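Putative citrate lyase (Ralstonia eutropha, PDB 3QQW) probably acts as a magnesium-dependent lyase of the citrate lyase type, perhaps cleaving (S)-citramalyl-CoA, and folds as a TIM barrel. Local coordinates at residues V221-C227 against F249-I255; A23-H27 against I260-V264. All coordinates share one frame; numbering follows the deposited sequence.

In the fold
After a short N-terminal helix (9-12) the chain lays down strand 25-29, the first of the barrel, which waits through more than two hundred residues for the partner it meets in interaction 2. Six further strands follow, each adding beside the one before it in the barrel, the last of them 221-224. Interaction 1 closes a short loop late in the chain, where helix 233-247 carries the chain back and 251-254 settles beside 221-224. A few residues on, helix 260-267 packs on strand 25-29 and closes the long loop, within which the short one lies entirely. Strand 251-254 touches both 221-224 and 25-29, so the two contacts adjoin where the barrel closes, bridged by the R251-E26 salt bridge.

Interaction 1: residues V221-C227 against F249-I255; sequences VPAHNVC and FLRMWSI
H224 meets F249 and M252 at once, and its side chain is the one to follow. CB sits over the face of the F249 ring, 4.0 Å from the ring centroid, in a CH-pi contact. With CG anti to the backbone N (chi1 -164°), the imidazole continues across the same phenyl, and CD2 comes down over its centre, 3.6 Å from F249 CE2. The two rings thus make an edge-to-face pair with their planes at 72°. On the other flank ND1 lies 3.7 Å from M252 SE, the selenium of M252, present here as selenomethionine, coming to the edge of the imidazole, while NE2 at the tip is hydrogen-bonded to K208. The backbones run side by side in the same direction: L250 N donates to P222 O, H224 N to R251 O at 2.8 Å, and W253 N to H224 O. The middle donor stands above its carbonyl plane; the outer two approach almost end-on to their carbonyls. These are the last two strands of an eight-stranded TIM barrel, joined through helix 233-247 in a beta-alpha-beta crossover, and H224 and M252 point from the sheet toward that helix. On the other face A223 CB rests 3.8 Å from R251 CB, beyond which the extended arginine chain leads away to salt bridges with E26 and D50. W253 holds its indole N-H on D174 and comes close to R88, predicted to bind substrate. Past H224 the direct backbone bonds stop. V226 CG1 packs 3.5 Å from W253 CB and also against I255 CG2, and M252 CE reaches C227 CB. There a water accepts from C227 N and donates to W253 O, at 2.7 Å from the latter, spanning the two backbones.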
loop_
_atom_site.group_PDB
_atom_site.type_symbol
_atom_site.label_atom_id
_atom_site.label_comp_id
_atom_site.label_asym_id
_atom_site.label_seq_id
_atom_site.Cartn_x
_atom_site.Cartn_y
_atom_site.Cartn_z
ATOM N N VAL C 221 3.539 -18.338 -5.923
ATOM C CA VAL C 221 4.887 -17.869 -6.164
ATOM C C VAL C 221 4.834 -16.495 -6.884
ATOM O O VAL C 221 4.249 -16.390 -7.973
ATOM C CB VAL C 221 5.715 -18.920 -6.972
ATOM C CG1 VAL C 221 7.009 -18.320 -7.515
ATOM C CG2 VAL C 221 6.002 -20.150 -6.124
ATOM N N PRO C 222 5.469 -15.439 -6.323
ATOM C CA PRO C 222 5.536 -14.167 -7.068
ATOM C C PRO C 222 6.760 -14.186 -8.001
ATOM O O PRO C 222 7.859 -14.491 -7.554
ATOM C CB PRO C 222 5.638 -13.111 -5.961
ATOM C CG PRO C 222 6.094 -13.885 -4.706
ATOM C CD PRO C 222 6.184 -15.349 -5.036
ATOM N N ALA C 223 6.563 -13.897 -9.309
ATOM C CA ALA C 223 7.652 -13.894 -10.279
ATOM C C ALA C 223 7.940 -12.497 -10.801
ATOM O O ALA C 223 7.032 -11.680 -11.021
ATOM C CB ALA C 223 7.362 -14.835 -11.420
ATOM N N HIS C 224 9.251 -12.209 -10.915
ATOM C CA HIS C 224 9.751 -10.912 -11.331
ATOM C C HIS C 224 9.941 -10.839 -12.841
ATOM O O HIS C 224 10.189 -11.848 -13.482
ATOM C CB HIS C 224 11.063 -10.619 -10.603
ATOM C CG HIS C 224 11.478 -9.176 -10.664
ATOM N ND1 HIS C 224 12.579 -8.773 -11.391
ATOM C CD2 HIS C 224 10.922 -8.087 -10.077
ATOM C CE1 HIS C 224 12.636 -7.458 -11.253
ATOM N NE2 HIS C 224 11.666 -7.003 -10.471
ATOM N N ASN C 225 9.802 -9.629 -13.406
ATOM C CA ASN C 225 10.022 -9.292 -14.825
ATOM C C ASN C 225 11.506 -9.509 -15.182
ATOM O O ASN C 225 12.345 -9.601 -14.288
ATOM C CB ASN C 225 9.606 -7.835 -15.101
ATOM C CG ASN C 225 10.095 -6.881 -14.037
ATOM O OD1 ASN C 225 9.594 -6.875 -12.913
ATOM N ND2 ASN C 225 11.105 -6.087 -14.349
ATOM N N VAL C 226 11.814 -9.586 -16.483
ATOM C CA VAL C 226 13.163 -9.816 -17.011
ATOM C C VAL C 226 14.138 -8.684 -16.672
ATOM O O VAL C 226 13.748 -7.547 -16.350
ATOM C CB VAL C 226 13.121 -9.997 -18.563
ATOM C CG1 VAL C 226 12.295 -11.224 -18.976
ATOM C CG2 VAL C 226 12.595 -8.741 -19.260
ATOM N N CYS C 227 15.420 -8.993 -16.817
ATOM C CA CYS C 227 16.474 -8.000 -16.785
ATOM C C CYS C 227 16.690 -7.622 -18.250
ATOM O O CYS C 227 16.712 -8.505 -19.116
ATOM C CB CYS C 227 17.744 -8.527 -16.125
ATOM S SG CYS C 227 19.121 -7.337 -16.141
ATOM N N PHE C 249 10.313 -11.721 -4.260
ATOM C CA PHE C 249 10.094 -12.504 -5.477
ATOM C C PHE C 249 10.872 -13.797 -5.338
ATOM O O PHE C 249 11.937 -13.797 -4.713
ATOM C CB PHE C 249 10.517 -11.730 -6.726
ATOM C CG PHE C 249 9.582 -10.602 -7.085
ATOM C CD1 PHE C 249 8.493 -10.822 -7.916
ATOM C CD2 PHE C 249 9.816 -9.315 -6.636
ATOM C CE1 PHE C 249 7.663 -9.764 -8.311
ATOM C CE2 PHE C 249 8.973 -8.263 -7.013
ATOM C CZ PHE C 249 7.903 -8.492 -7.846
ATOM N N LEU C 250 10.320 -14.913 -5.862
ATOM C CA LEU C 250 10.910 -16.239 -5.715
ATOM C C LEU C 250 11.189 -16.878 -7.062
ATOM O O LEU C 250 11.614 -18.047 -7.162
ATOM C CB LEU C 250 9.905 -17.087 -4.912
ATOM C CG LEU C 250 9.721 -16.714 -3.440
ATOM C CD1 LEU C 250 8.630 -17.540 -2.816
ATOM C CD2 LEU C 250 11.017 -16.895 -2.673
ATOM N N ARG C 251 10.927 -16.108 -8.109
ATOM C CA ARG C 251 11.099 -16.523 -9.495
ATOM C C ARG C 251 11.335 -15.277 -10.338
ATOM O O ARG C 251 10.984 -14.170 -9.928
ATOM C CB ARG C 251 9.848 -17.280 -9.944
ATOM C CG ARG C 251 9.895 -17.985 -11.278
ATOM C CD ARG C 251 8.711 -18.929 -11.242
ATOM N NE ARG C 251 8.292 -19.426 -12.544
ATOM C CZ ARG C 251 8.460 -20.676 -12.950
ATOM N NH1 ARG C 251 9.101 -21.543 -12.186
ATOM N NH2 ARG C 251 7.980 -21.070 -14.117
HETATM N N MSE C 252 11.944 -15.461 -11.519
HETATM C CA MSE C 252 12.193 -14.379 -12.447
HETATM C C MSE C 252 12.255 -14.905 -13.841
HETATM O O MSE C 252 12.859 -15.951 -14.084
HETATM C CB MSE C 252 13.501 -13.664 -12.098
HETATM C CG MSE C 252 13.648 -12.336 -12.789
HETATM SE SE MSE C 252 15.135 -11.413 -12.046
HETATM C CE MSE C 252 15.653 -10.375 -13.610
ATOM N N TRP C 253 11.708 -14.130 -14.772
ATOM C CA TRP C 253 11.722 -14.443 -16.193
ATOM C C TRP C 253 13.110 -14.263 -16.797
ATOM O O TRP C 253 13.888 -13.416 -16.366
ATOM C CB TRP C 253 10.728 -13.548 -16.929
ATOM C CG TRP C 253 9.282 -13.896 -16.740
ATOM C CD1 TRP C 253 8.740 -14.696 -15.776
ATOM C CD2 TRP C 253 8.187 -13.433 -17.541
ATOM N NE1 TRP C 253 7.379 -14.781 -15.939
ATOM C CE2 TRP C 253 7.010 -14.026 -17.025
ATOM C CE3 TRP C 253 8.093 -12.637 -18.703
ATOM C CZ2 TRP C 253 5.742 -13.800 -17.590
ATOM C CZ3 TRP C 253 6.839 -12.429 -19.270
ATOM C CH2 TRP C 253 5.679 -12.978 -18.697
ATOM N N SER C 254 13.377 -15.020 -17.854
ATOM C CA SER C 254 14.585 -14.945 -18.654
ATOM C C SER C 254 14.203 -14.840 -20.128
ATOM O O SER C 254 13.273 -15.525 -20.566
ATOM C CB SER C 254 15.449 -16.176 -18.413
ATOM O OG SER C 254 16.449 -16.285 -19.408
ATOM N N ILE C 255 14.912 -14.008 -20.891
ATOM C CA ILE C 255 14.660 -13.863 -22.331
ATOM C C ILE C 255 15.911 -14.218 -23.135
ATOM O O ILE C 255 15.853 -14.281 -24.359
ATOM C CB ILE C 255 14.106 -12.480 -22.729
ATOM C CG1 ILE C 255 14.901 -11.319 -22.073
ATOM C CG2 ILE C 255 12.597 -12.438 -22.473
ATOM C CD1 ILE C 255 14.651 -9.915 -22.652
HETATM O O HOH W 1 15.966 -11.772 -16.915
#

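Interaction 2: residues A23-H27 against I260-V264; sequences AACEH and IQPIV
Strand 25-27 and helix 260-264 run nearly antiparallel, their axes at 158° and 8.7 Å apart at closest approach, with A24 and V264 bringing the two backbones nearest to each other. C25 carries the middle of the contact. Its CB touches two branched side chains, 3.8 Å from I263 CG2 and 3.9 Å from V264 CG2. Because SG lies anti to the backbone N (chi1 -176°), the sulfur is swung along the helix to the preceding turn, where it packs 4.0 Å from I260 CG1 and equally near I260 CA. Just before the strand, A24 brings its methyl up to V264 CA, while its carbonyl oxygen lies 3.5 Å from I263 CG2. H27 takes the other end. I260 extends its chain so that CD1 comes obliquely to the imidazole, off-centre, 4.2 Å from the ring centroid, in a CH-pi contact, the two side chains crossing at about a right angle. The H27 ring is anchored from elsewhere: its ND1 is hydrogen-bonded to the hydroxyl of S254. The contact is mostly apolar, and all six touching residues are buried. E26, between C25 and H27, has its CB pointing away from the helix, and its carboxylate is hydrogen-bonded to T52. Strand 25-29 lies in the barrel wall between strands 49-54 and 251-254, and helix 260-267 covers its outer side, with I260 also reaching F49 of the one strand, S254 of the other, and L41 and Y45 of helix 32-45.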
loop_
_atom_site.group_PDB
_atom_site.type_symbol
_atom_site.label_atom_id
_atom_site.label_comp_id
_atom_site.label_asym_id
_atom_site.label_seq_id
_atom_site.Cartn_x
_atom_site.Cartn_y
_atom_site.Cartn_z
ATOM N N ALA C 23 10.914 -23.744 -10.083
ATOM C CA ALA C 23 12.211 -23.277 -10.534
ATOM C C ALA C 23 12.278 -21.774 -10.363
ATOM O O ALA C 23 11.279 -21.067 -10.539
ATOM C CB ALA C 23 12.403 -23.659 -11.991
ATOM N N ALA C 24 13.447 -21.292 -9.993
ATOM C CA ALA C 24 13.729 -19.867 -9.771
ATOM C C ALA C 24 13.665 -19.059 -11.064
ATOM O O ALA C 24 13.526 -17.840 -11.037
ATOM C CB ALA C 24 15.107 -19.750 -9.173
ATOM N N CYS C 25 13.757 -19.745 -12.203
ATOM C CA CYS C 25 13.826 -19.094 -13.502
ATOM C C CYS C 25 12.835 -19.650 -14.497
ATOM O O CYS C 25 12.611 -20.857 -14.564
ATOM C CB CYS C 25 15.251 -19.206 -14.041
ATOM S SG CYS C 25 15.515 -18.346 -15.605
ATOM N N GLU C 26 12.299 -18.753 -15.318
ATOM C CA GLU C 26 11.350 -19.085 -16.373
ATOM C C GLU C 26 11.830 -18.456 -17.656
ATOM O O GLU C 26 11.786 -17.228 -17.793
ATOM C CB GLU C 26 9.928 -18.624 -16.020
ATOM C CG GLU C 26 8.886 -19.212 -16.958
ATOM C CD GLU C 26 7.466 -18.792 -16.656
ATOM O OE1 GLU C 26 6.973 -19.151 -15.568
ATOM O OE2 GLU C 26 6.839 -18.114 -17.502
ATOM N N HIS C 27 12.319 -19.292 -18.580
ATOM C CA HIS C 27 12.890 -18.833 -19.841
ATOM C C HIS C 27 11.841 -18.823 -20.961
ATOM O O HIS C 27 11.114 -19.796 -21.143
ATOM C CB HIS C 27 14.089 -19.698 -20.224
ATOM C CG HIS C 27 14.816 -19.189 -21.417
ATOM N ND1 HIS C 27 15.638 -18.072 -21.342
ATOM C CD2 HIS C 27 14.798 -19.637 -22.692
ATOM C CE1 HIS C 27 16.093 -17.883 -22.569
ATOM N NE2 HIS C 27 15.618 -18.802 -23.414
ATOM N N ILE C 260 19.847 -17.271 -17.255
ATOM C CA ILE C 260 19.378 -18.417 -16.471
ATOM C C ILE C 260 20.236 -18.666 -15.218
ATOM O O ILE C 260 19.698 -18.539 -14.109
ATOM C CB ILE C 260 19.204 -19.697 -17.334
ATOM C CG1 ILE C 260 18.150 -19.441 -18.440
ATOM C CG2 ILE C 260 18.836 -20.928 -16.450
ATOM C CD1 ILE C 260 18.045 -20.469 -19.510
ATOM N N GLN C 261 21.524 -19.029 -15.379
ATOM C CA GLN C 261 22.388 -19.319 -14.247
ATOM C C GLN C 261 22.460 -18.131 -13.258
ATOM O O GLN C 261 22.214 -18.392 -12.082
ATOM C CB GLN C 261 23.775 -19.792 -14.699
ATOM C CG GLN C 261 24.229 -21.080 -13.995
ATOM C CD GLN C 261 23.426 -22.307 -14.368
ATOM O OE1 GLN C 261 23.433 -22.755 -15.512
ATOM N NE2 GLN C 261 22.730 -22.867 -13.401
ATOM N N PRO C 262 22.653 -16.842 -13.662
ATOM C CA PRO C 262 22.644 -15.748 -12.655
ATOM C C PRO C 262 21.321 -15.652 -11.874
ATOM O O PRO C 262 21.361 -15.393 -10.672
ATOM C CB PRO C 262 22.869 -14.481 -13.489
ATOM C CG PRO C 262 23.521 -14.952 -14.724
ATOM C CD PRO C 262 22.974 -16.316 -15.005
ATOM N N ILE C 263 20.166 -15.923 -12.524
ATOM C CA ILE C 263 18.858 -15.876 -11.852
ATOM C C ILE C 263 18.758 -17.038 -10.859
ATOM O O ILE C 263 18.422 -16.793 -9.696
ATOM C CB ILE C 263 17.661 -15.830 -12.832
ATOM C CG1 ILE C 263 17.590 -14.457 -13.555
ATOM C CG2 ILE C 263 16.330 -16.124 -12.106
ATOM C CD1 ILE C 263 16.735 -14.407 -14.831
ATOM N N VAL C 264 19.069 -18.290 -11.299
ATOM C CA VAL C 264 19.005 -19.482 -10.449
ATOM C C VAL C 264 19.913 -19.300 -9.204
ATOM O O VAL C 264 19.447 -19.480 -8.079
ATOM C CB VAL C 264 19.344 -20.776 -11.252
ATOM C CG1 VAL C 264 19.582 -21.977 -10.333
ATOM C CG2 VAL C 264 18.247 -21.080 -12.277
#